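Dihydrodipicolinate reductase N-terminus domain-containing protein (Mycobacterium smegmatis, PDB 6IAQ) probably catalyses the NADP(H)-dependent interconversion of amines and ketones, acting as a native amine dehydrogenase in the reductive amination of ketones. Local coordinates at residues Y13-N19 and V79-N83; V82-L86 and P200-G204; M110-W114 and I324-D328. All coordinates share one frame; numbering follows the deposited sequence.

Contact 1 of 3, residues Y13-N19 and V79-N83; sequences YGVGAMN and VIAVN. With NAP (NADP nicotinamide-adenine-dinucleotide phosphate), chain F.
The dinucleotide-binding turn of a Rossmann fold, in which strand 9-13 runs through a glycine-rich loop into helix 17-28, is fastened here to the end of the parallel neighbour strand 77-80. Tyr-13 N donates to Val-79 O at 2.9 Å, and Ala-81 N donates in return to Tyr-13 O at 3.0 Å, the pattern of a parallel bridge between Tyr-13 and Ile-80. Asn-19 reaches back from the first turn of the helix. Its ND2 gives one proton to Gly-14 O at 2.8 Å, in the plane of the amide, and the other to Val-79 O at 3.0 Å. That carbonyl is thus gripped twice, by Tyr-13 N and Asn-19 ND2 from opposite faces of its plane, while CB of Ala-81 lies 3.5 Å from Asn-19 CG. With CG anti to the backbone N (chi1 -156°), the Tyr-13 ring runs alongside Ile-80 and turns an edge to N1A of the adenine. Amides of the first helical turn serve the pyrophosphate: Ala-17 N donates to O1A and Met-18 N to O2N of NADP. A water accepts from Asn-19 N and donates to Ala-81 O and O2N. The amide of Asn-19 therefore locks turn, strand and helix start together, and the helix's N-terminal NH groups would favour the negative pyrophosphate.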
# COMPACT_ATOMS: atom_id res chain seq x y z
N TYR A 13 -24.19 3.00 15.02
CA TYR A 13 -25.16 1.91 14.80
C TYR A 13 -24.54 0.62 15.36
O TYR A 13 -23.64 0.02 14.70
CB TYR A 13 -25.49 1.87 13.31
CG TYR A 13 -26.82 1.26 12.94
CD1 TYR A 13 -27.40 0.25 13.69
CD2 TYR A 13 -27.47 1.66 11.79
CE1 TYR A 13 -28.57 -0.35 13.30
CE2 TYR A 13 -28.67 1.09 11.40
CZ TYR A 13 -29.23 0.09 12.17
OH TYR A 13 -30.40 -0.49 11.79
N GLY A 14 -25.02 0.21 16.54
CA GLY A 14 -24.41 -0.82 17.39
C GLY A 14 -23.42 -0.15 18.32
O GLY A 14 -22.77 0.83 17.92
N VAL A 15 -23.33 -0.63 19.55
CA VAL A 15 -22.49 -0.03 20.62
C VAL A 15 -21.75 -1.17 21.31
O VAL A 15 -21.80 -1.24 22.55
CB VAL A 15 -23.32 0.82 21.59
CG1 VAL A 15 -22.39 1.69 22.42
CG2 VAL A 15 -24.31 1.69 20.86
N GLY A 16 -21.07 -2.00 20.53
CA GLY A 16 -20.40 -3.19 21.06
C GLY A 16 -18.92 -2.96 21.19
O GLY A 16 -18.50 -1.79 21.35
N ALA A 17 -18.13 -4.03 21.12
CA ALA A 17 -16.66 -3.93 21.33
C ALA A 17 -16.06 -2.93 20.33
O ALA A 17 -15.26 -2.05 20.75
CB ALA A 17 -16.04 -5.30 21.19
N MET A 18 -16.42 -3.02 19.05
CA MET A 18 -15.77 -2.18 18.01
C MET A 18 -16.33 -0.74 18.06
O MET A 18 -15.52 0.20 18.12
CB MET A 18 -15.91 -2.77 16.60
CG MET A 18 -15.11 -4.09 16.43
SD MET A 18 -13.37 -3.97 16.88
CE MET A 18 -13.36 -4.46 18.61
N ASN A 19 -17.64 -0.55 18.08
CA ASN A 19 -18.21 0.83 18.05
C ASN A 19 -17.87 1.58 19.33
O ASN A 19 -17.81 2.82 19.26
CB ASN A 19 -19.68 0.90 17.68
CG ASN A 19 -19.87 1.19 16.20
OD1 ASN A 19 -18.88 1.48 15.51
ND2 ASN A 19 -21.10 1.12 15.71
N VAL A 79 -22.39 4.71 11.20
CA VAL A 79 -21.12 3.96 11.45
C VAL A 79 -21.52 2.62 12.09
O VAL A 79 -21.95 2.64 13.23
CB VAL A 79 -20.18 4.80 12.32
CG1 VAL A 79 -18.86 4.09 12.52
CG2 VAL A 79 -19.97 6.20 11.72
N ILE A 80 -21.53 1.54 11.31
CA ILE A 80 -22.21 0.28 11.67
C ILE A 80 -21.16 -0.76 12.11
O ILE A 80 -20.28 -1.12 11.31
CB ILE A 80 -23.06 -0.25 10.52
CG1 ILE A 80 -24.01 0.83 9.98
CG2 ILE A 80 -23.82 -1.50 10.96
CD1 ILE A 80 -24.79 0.39 8.77
N ALA A 81 -21.31 -1.25 13.33
CA ALA A 81 -20.55 -2.42 13.83
C ALA A 81 -21.55 -3.36 14.52
O ALA A 81 -21.61 -3.33 15.79
CB ALA A 81 -19.46 -1.96 14.73
N VAL A 82 -22.31 -4.13 13.73
CA VAL A 82 -23.34 -5.02 14.35
C VAL A 82 -23.15 -6.47 13.89
O VAL A 82 -23.08 -7.29 14.80
CB VAL A 82 -24.80 -4.52 14.28
CG1 VAL A 82 -24.93 -3.04 14.00
CG2 VAL A 82 -25.73 -5.38 13.45
N ASN A 83 -23.08 -6.77 12.60
CA ASN A 83 -23.02 -8.17 12.10
C ASN A 83 -22.14 -8.25 10.84
O ASN A 83 -21.59 -7.19 10.42
CB ASN A 83 -24.42 -8.74 11.88
CG ASN A 83 -25.27 -7.83 11.02
OD1 ASN A 83 -24.74 -7.14 10.15
ND2 ASN A 83 -26.58 -7.81 11.28
PA NAP F . -20.21 -7.09 19.55
O1A NAP F . -19.42 -6.55 20.64
O2A NAP F . -21.08 -8.37 19.66
O5B NAP F . -21.17 -5.86 19.04
C5B NAP F . -22.31 -6.06 18.19
C4B NAP F . -23.33 -4.98 18.50
O4B NAP F . -24.46 -5.07 17.64
C3B NAP F . -23.89 -5.00 19.95
O3B NAP F . -23.71 -3.65 20.42
C2B NAP F . -25.38 -5.31 19.83
O2B NAP F . -26.20 -4.54 20.74
C1B NAP F . -25.62 -4.74 18.47
N9A NAP F . -26.78 -5.22 17.73
C8A NAP F . -27.09 -6.48 17.34
N7A NAP F . -28.21 -6.43 16.61
C5A NAP F . -28.54 -5.12 16.46
C6A NAP F . -29.60 -4.33 15.77
N6A NAP F . -30.55 -4.92 15.07
N1A NAP F . -29.57 -3.00 15.89
C2A NAP F . -28.63 -2.33 16.58
N3A NAP F . -27.63 -2.97 17.24
C4A NAP F . -27.60 -4.33 17.20
O3 NAP F . -19.29 -7.38 18.22
PN NAP F . -18.04 -6.43 17.69
O1N NAP F . -16.70 -6.96 18.08
O2N NAP F . -18.32 -4.99 17.96
O5D NAP F . -18.33 -6.81 16.16
C5D NAP F . -19.46 -6.39 15.39
C4D NAP F . -19.45 -6.87 13.96
O4D NAP F . -18.31 -6.24 13.29
C3D NAP F . -19.34 -8.36 13.88
O3D NAP F . -20.18 -8.92 12.89
C2D NAP F . -17.86 -8.57 13.51
O2D NAP F . -17.70 -9.83 12.85
C1D NAP F . -17.59 -7.29 12.67
N1N NAP F . -16.15 -6.95 12.65
C2N NAP F . -15.59 -6.74 11.47
C3N NAP F . -14.23 -6.48 11.41
C7N NAP F . -13.55 -6.18 10.09
O7N NAP F . -12.32 -6.12 10.11
N7N NAP F . -14.26 -5.96 8.96
C4N NAP F . -13.49 -6.42 12.59
C5N NAP F . -14.11 -6.64 13.81
C6N NAP F . -15.46 -6.90 13.80
P2B NAP F . -26.09 -4.69 22.33
O1X NAP F . -24.77 -4.14 22.77
O2X NAP F . -27.14 -3.72 22.87
O3X NAP F . -26.36 -6.20 22.45
O HOH W 1 -19.90 -2.81 17.88

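Contact 2 of 3, residues V82-L86 and P200-G204. With NAP (NADP nicotinamide-adenine-dinucleotide phosphate), chain F.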
# COMPACT_ATOMS: atom_id res chain seq x y z
N VAL A 82 -22.31 -4.13 13.73
CA VAL A 82 -23.34 -5.02 14.35
C VAL A 82 -23.15 -6.47 13.89
O VAL A 82 -23.08 -7.29 14.80
CB VAL A 82 -24.80 -4.52 14.28
CG1 VAL A 82 -24.93 -3.04 14.00
CG2 VAL A 82 -25.73 -5.38 13.45
N ASN A 83 -23.08 -6.77 12.60
CA ASN A 83 -23.02 -8.17 12.10
C ASN A 83 -22.14 -8.25 10.84
O ASN A 83 -21.59 -7.19 10.42
CB ASN A 83 -24.42 -8.74 11.88
CG ASN A 83 -25.27 -7.83 11.02
OD1 ASN A 83 -24.74 -7.14 10.15
ND2 ASN A 83 -26.58 -7.81 11.28
N SER A 84 -22.03 -9.44 10.23
CA SER A 84 -20.97 -9.79 9.26
C SER A 84 -21.55 -10.05 7.87
O SER A 84 -20.96 -9.60 6.88
CB SER A 84 -20.20 -11.01 9.74
OG SER A 84 -19.49 -10.71 10.94
N TYR A 85 -22.64 -10.83 7.78
CA TYR A 85 -23.14 -11.43 6.52
C TYR A 85 -24.34 -10.61 6.03
O TYR A 85 -25.16 -10.20 6.85
CB TYR A 85 -23.41 -12.92 6.75
CG TYR A 85 -22.27 -13.64 7.41
CD1 TYR A 85 -21.03 -13.74 6.79
CD2 TYR A 85 -22.39 -14.15 8.69
CE1 TYR A 85 -19.96 -14.37 7.40
CE2 TYR A 85 -21.32 -14.78 9.33
CZ TYR A 85 -20.11 -14.90 8.67
OH TYR A 85 -19.06 -15.51 9.29
N LEU A 86 -24.40 -10.35 4.72
CA LEU A 86 -25.44 -9.49 4.07
C LEU A 86 -26.86 -10.02 4.41
O LEU A 86 -27.81 -9.19 4.52
CB LEU A 86 -25.21 -9.44 2.56
CG LEU A 86 -25.57 -8.13 1.87
CD1 LEU A 86 -25.19 -6.90 2.69
CD2 LEU A 86 -24.97 -8.04 0.49
N PRO A 200 -22.55 -19.33 5.98
CA PRO A 200 -22.20 -18.08 5.31
C PRO A 200 -20.89 -18.17 4.53
O PRO A 200 -20.06 -19.04 4.83
CB PRO A 200 -22.10 -17.00 6.40
CG PRO A 200 -22.23 -17.73 7.71
CD PRO A 200 -22.68 -19.16 7.42
N PRO A 201 -20.67 -17.25 3.56
CA PRO A 201 -19.40 -17.20 2.85
C PRO A 201 -18.27 -16.85 3.85
O PRO A 201 -18.49 -16.22 4.87
CB PRO A 201 -19.59 -16.08 1.80
CG PRO A 201 -20.67 -15.17 2.41
CD PRO A 201 -21.56 -16.12 3.22
N THR A 202 -17.08 -17.36 3.58
CA THR A 202 -15.87 -17.08 4.38
C THR A 202 -15.45 -15.62 4.16
O THR A 202 -15.63 -15.09 3.05
CB THR A 202 -14.75 -18.07 4.07
OG1 THR A 202 -14.42 -17.91 2.68
CG2 THR A 202 -15.15 -19.49 4.39
N PHE A 203 -14.89 -15.00 5.19
CA PHE A 203 -14.30 -13.63 5.10
C PHE A 203 -13.32 -13.58 3.93
O PHE A 203 -13.33 -12.59 3.16
CB PHE A 203 -13.61 -13.25 6.40
CG PHE A 203 -14.50 -13.13 7.61
CD1 PHE A 203 -15.89 -13.28 7.53
CD2 PHE A 203 -13.95 -12.79 8.83
CE1 PHE A 203 -16.68 -13.14 8.66
CE2 PHE A 203 -14.75 -12.64 9.95
CZ PHE A 203 -16.11 -12.80 9.86
N GLY A 204 -12.52 -14.63 3.80
CA GLY A 204 -11.44 -14.70 2.80
C GLY A 204 -11.98 -14.76 1.39
O GLY A 204 -11.30 -14.25 0.48
PA NAP F . -20.21 -7.09 19.55
O1A NAP F . -19.42 -6.55 20.64
O2A NAP F . -21.08 -8.37 19.66
O5B NAP F . -21.17 -5.86 19.04
C5B NAP F . -22.31 -6.06 18.19
C4B NAP F . -23.33 -4.98 18.50
O4B NAP F . -24.46 -5.07 17.64
C3B NAP F . -23.89 -5.00 19.95
O3B NAP F . -23.71 -3.65 20.42
C2B NAP F . -25.38 -5.31 19.83
O2B NAP F . -26.20 -4.54 20.74
C1B NAP F . -25.62 -4.74 18.47
N9A NAP F . -26.78 -5.22 17.73
C8A NAP F . -27.09 -6.48 17.34
N7A NAP F . -28.21 -6.43 16.61
C5A NAP F . -28.54 -5.12 16.46
C6A NAP F . -29.60 -4.33 15.77
N6A NAP F . -30.55 -4.92 15.07
N1A NAP F . -29.57 -3.00 15.89
C2A NAP F . -28.63 -2.33 16.58
N3A NAP F . -27.63 -2.97 17.24
C4A NAP F . -27.60 -4.33 17.20
O3 NAP F . -19.29 -7.38 18.22
PN NAP F . -18.04 -6.43 17.69
O1N NAP F . -16.70 -6.96 18.08
O2N NAP F . -18.32 -4.99 17.96
O5D NAP F . -18.33 -6.81 16.16
C5D NAP F . -19.46 -6.39 15.39
C4D NAP F . -19.45 -6.87 13.96
O4D NAP F . -18.31 -6.24 13.29
C3D NAP F . -19.34 -8.36 13.88
O3D NAP F . -20.18 -8.92 12.89
C2D NAP F . -17.86 -8.57 13.51
O2D NAP F . -17.70 -9.83 12.85
C1D NAP F . -17.59 -7.29 12.67
N1N NAP F . -16.15 -6.95 12.65
C2N NAP F . -15.59 -6.74 11.47
C3N NAP F . -14.23 -6.48 11.41
C7N NAP F . -13.55 -6.18 10.09
O7N NAP F . -12.32 -6.12 10.11
N7N NAP F . -14.26 -5.96 8.96
C4N NAP F . -13.49 -6.42 12.59
C5N NAP F . -14.11 -6.64 13.81
C6N NAP F . -15.46 -6.90 13.80
P2B NAP F . -26.09 -4.69 22.33
O1X NAP F . -24.77 -4.14 22.77
O2X NAP F . -27.14 -3.72 22.87
O3X NAP F . -26.36 -6.20 22.45
O HOH W 2 -17.56 -16.85 7.47
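The Tyr-85 phenol is sandwiched between aliphatic carbons. On one face sits Pro-200 CB, 3.3 Å from the ring centroid and only 7° off the ring normal, a close CH-pi contact; Pro-200 CG continues over the same ring, nearest CE2. On the opposite face the CB of the preceding residue, Ser-84, lies over the centre, so the ring is clamped between two carbons, which should restrict its tilt. The Phe-203 ring is met at its own edge, with Tyr-85 CE1 in its plane, 3.7 Å from Phe-203 CE1, and the two side chains cross at about a right angle. Tyr-85 CG lies anti to the carbonyl carbon (chi1 -49°), which sends the phenol across to the proline pair and carries its OH to 3.4 Å from Phe-203 CE1.

The polar end of the ring is joined to the facing loop through water: one molecule lies 2.7 Å from Tyr-85 OH and donates to Pro-201 O, linking the hydroxyl to a backbone carbonyl of the 200-204 segment. Next door, Ser-84 OG accepts from the ribose hydroxyl O3D of NADP at 2.7 Å and is also hydrogen-bonded to Glu-108, so the serine whose CB backs the phenol also holds the nicotinamide ribose.

This is an interdomain contact beside the cofactor site: the loop after strand 77-80 of the Rossmann fold meets the start of helix 203-215, which Thr-202 N-caps, in the C-terminal part of the chain, beside the nicotinamide ribose that Ser-84 holds.

Contact 3 of 3, residues M110-W114 and I324-D328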
# COMPACT_ATOMS: atom_id res chain seq x y z
N MET A 110 -19.57 -7.33 3.28
CA MET A 110 -19.78 -6.06 2.54
C MET A 110 -18.43 -5.56 1.98
O MET A 110 -18.45 -4.61 1.20
CB MET A 110 -20.40 -4.99 3.44
CG MET A 110 -21.93 -5.00 3.44
SD MET A 110 -22.61 -4.57 1.79
CE MET A 110 -22.19 -2.84 1.70
N LEU A 111 -17.29 -6.16 2.35
CA LEU A 111 -15.98 -5.75 1.78
C LEU A 111 -16.08 -5.80 0.25
O LEU A 111 -15.60 -4.83 -0.43
CB LEU A 111 -14.87 -6.68 2.29
CG LEU A 111 -13.47 -6.35 1.78
CD1 LEU A 111 -12.94 -5.09 2.44
CD2 LEU A 111 -12.55 -7.55 2.01
N TYR A 112 -16.68 -6.88 -0.25
CA TYR A 112 -16.90 -7.09 -1.70
C TYR A 112 -18.01 -8.12 -1.86
O TYR A 112 -17.74 -9.32 -1.94
CB TYR A 112 -15.60 -7.52 -2.40
CG TYR A 112 -15.65 -7.27 -3.88
CD1 TYR A 112 -15.28 -6.04 -4.42
CD2 TYR A 112 -16.14 -8.24 -4.74
CE1 TYR A 112 -15.38 -5.80 -5.79
CE2 TYR A 112 -16.24 -8.02 -6.10
CZ TYR A 112 -15.86 -6.79 -6.62
OH TYR A 112 -15.96 -6.57 -7.96
N PRO A 113 -19.29 -7.68 -1.82
CA PRO A 113 -20.42 -8.61 -1.72
C PRO A 113 -21.05 -9.07 -3.04
O PRO A 113 -21.92 -9.94 -2.98
CB PRO A 113 -21.41 -7.75 -0.94
CG PRO A 113 -21.22 -6.36 -1.53
CD PRO A 113 -19.73 -6.27 -1.74
N TRP A 114 -20.61 -8.53 -4.17
CA TRP A 114 -21.28 -8.69 -5.48
C TRP A 114 -21.41 -10.18 -5.86
O TRP A 114 -22.46 -10.55 -6.43
CB TRP A 114 -20.52 -7.93 -6.57
CG TRP A 114 -20.40 -6.46 -6.31
CD1 TRP A 114 -19.28 -5.82 -5.88
CD2 TRP A 114 -21.42 -5.45 -6.44
NE1 TRP A 114 -19.54 -4.48 -5.74
CE2 TRP A 114 -20.83 -4.21 -6.09
CE3 TRP A 114 -22.76 -5.46 -6.83
CZ2 TRP A 114 -21.53 -3.00 -6.12
CZ3 TRP A 114 -23.45 -4.27 -6.86
CH2 TRP A 114 -22.86 -3.05 -6.50
N ILE A 324 -23.41 1.12 -3.57
CA ILE A 324 -22.35 0.32 -2.91
C ILE A 324 -21.03 0.73 -3.55
O ILE A 324 -20.88 0.49 -4.77
CB ILE A 324 -22.60 -1.20 -3.04
CG1 ILE A 324 -23.84 -1.64 -2.26
CG2 ILE A 324 -21.37 -1.99 -2.58
CD1 ILE A 324 -24.12 -3.12 -2.43
N VAL A 325 -20.14 1.34 -2.79
CA VAL A 325 -18.76 1.67 -3.27
C VAL A 325 -17.77 0.85 -2.44
O VAL A 325 -17.69 1.07 -1.22
CB VAL A 325 -18.49 3.18 -3.22
CG1 VAL A 325 -17.08 3.47 -3.75
CG2 VAL A 325 -19.52 3.99 -4.03
N THR A 326 -17.06 -0.08 -3.06
CA THR A 326 -16.06 -0.96 -2.43
C THR A 326 -14.71 -0.22 -2.31
O THR A 326 -14.41 0.67 -3.11
CB THR A 326 -15.94 -2.27 -3.20
OG1 THR A 326 -15.64 -1.95 -4.57
CG2 THR A 326 -17.21 -3.08 -3.13
N VAL A 327 -13.93 -0.61 -1.31
CA VAL A 327 -12.73 0.15 -0.86
C VAL A 327 -11.61 0.12 -1.91
O VAL A 327 -10.79 1.03 -1.90
CB VAL A 327 -12.26 -0.40 0.50
CG1 VAL A 327 -13.26 -0.01 1.59
CG2 VAL A 327 -11.98 -1.90 0.45
N ASP A 328 -11.57 -0.88 -2.77
CA ASP A 328 -10.63 -0.94 -3.92
C ASP A 328 -10.88 0.24 -4.88
O ASP A 328 -9.94 0.59 -5.59
CB ASP A 328 -10.77 -2.26 -4.67
CG ASP A 328 -12.18 -2.50 -5.19
OD1 ASP A 328 -13.09 -2.67 -4.37
OD2 ASP A 328 -12.34 -2.52 -6.40
O HOH W 3 -15.64 -2.29 0.34
O HOH W 4 -17.59 -2.30 -6.24
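Van der Waals contacts carry most of this junction, with Ile-324 and Thr-326 pressing into the 110-114 loop. Trp-114 and Ile-324 approach from opposite directions, CZ2 of the indole lying 3.7 Å from Ile-324 CG2, while Ile-324 CD1 reaches Pro-113 CG. The methyl of Thr-326 is wedged among several groups: its CG2 lies 3.6 Å from Leu-111 O and 3.8 Å from Tyr-112 CD1, and also beside Trp-114 NE1. Farther along, the Leu-111 and Val-327 side chains cross at about a right angle, CD1 touching CG2. Within the loop, Trp-114 CD1 rests over one face of the Tyr-112 ring, toward its rim.

Polar links across the junction run through water. One water accepts from Trp-114 NE1 and donates to Thr-326 OG1 at 2.6 Å; a second donates to Leu-111 O and accepts from Val-327 N. Thr-326 OG1, set between the backbone N and the carbonyl carbon (chi1 56°), donates a hydrogen bond to Asp-328 OD1 on the syn side at 2.7 Å. The hydroxyl is thus fixed by both partners.

In the Rossmann fold, this joins the loop after strand 102-105 to the segment following one of the sheet's two outer strands, 323-324, near the end of the chain.

How the contacts relate
From the N terminus, contact 1 closes first: 59 residues loop out between 13-19 and 79-83, which join the neighbouring strands 9-13 and 77-80 of the parallel sheet. Contact 2 starts where contact 1 ends, sharing Val-82 and Asn-83, and closes a loop of 113 residues at the start of helix 203-215; both touch NADP. Contact 3 opens inside that loop and closes 209 residues later, after strand 323-324, so contacts 2 and 3 cross, whereas contacts 1 and 3 are in series. Leu-86 joins contacts 2 and 3 directly, packing on Met-110 and Pro-113. Together they tie the parallel sheet, the two loops that touch NADP, the start of helix 203-215 and the segment 324-328.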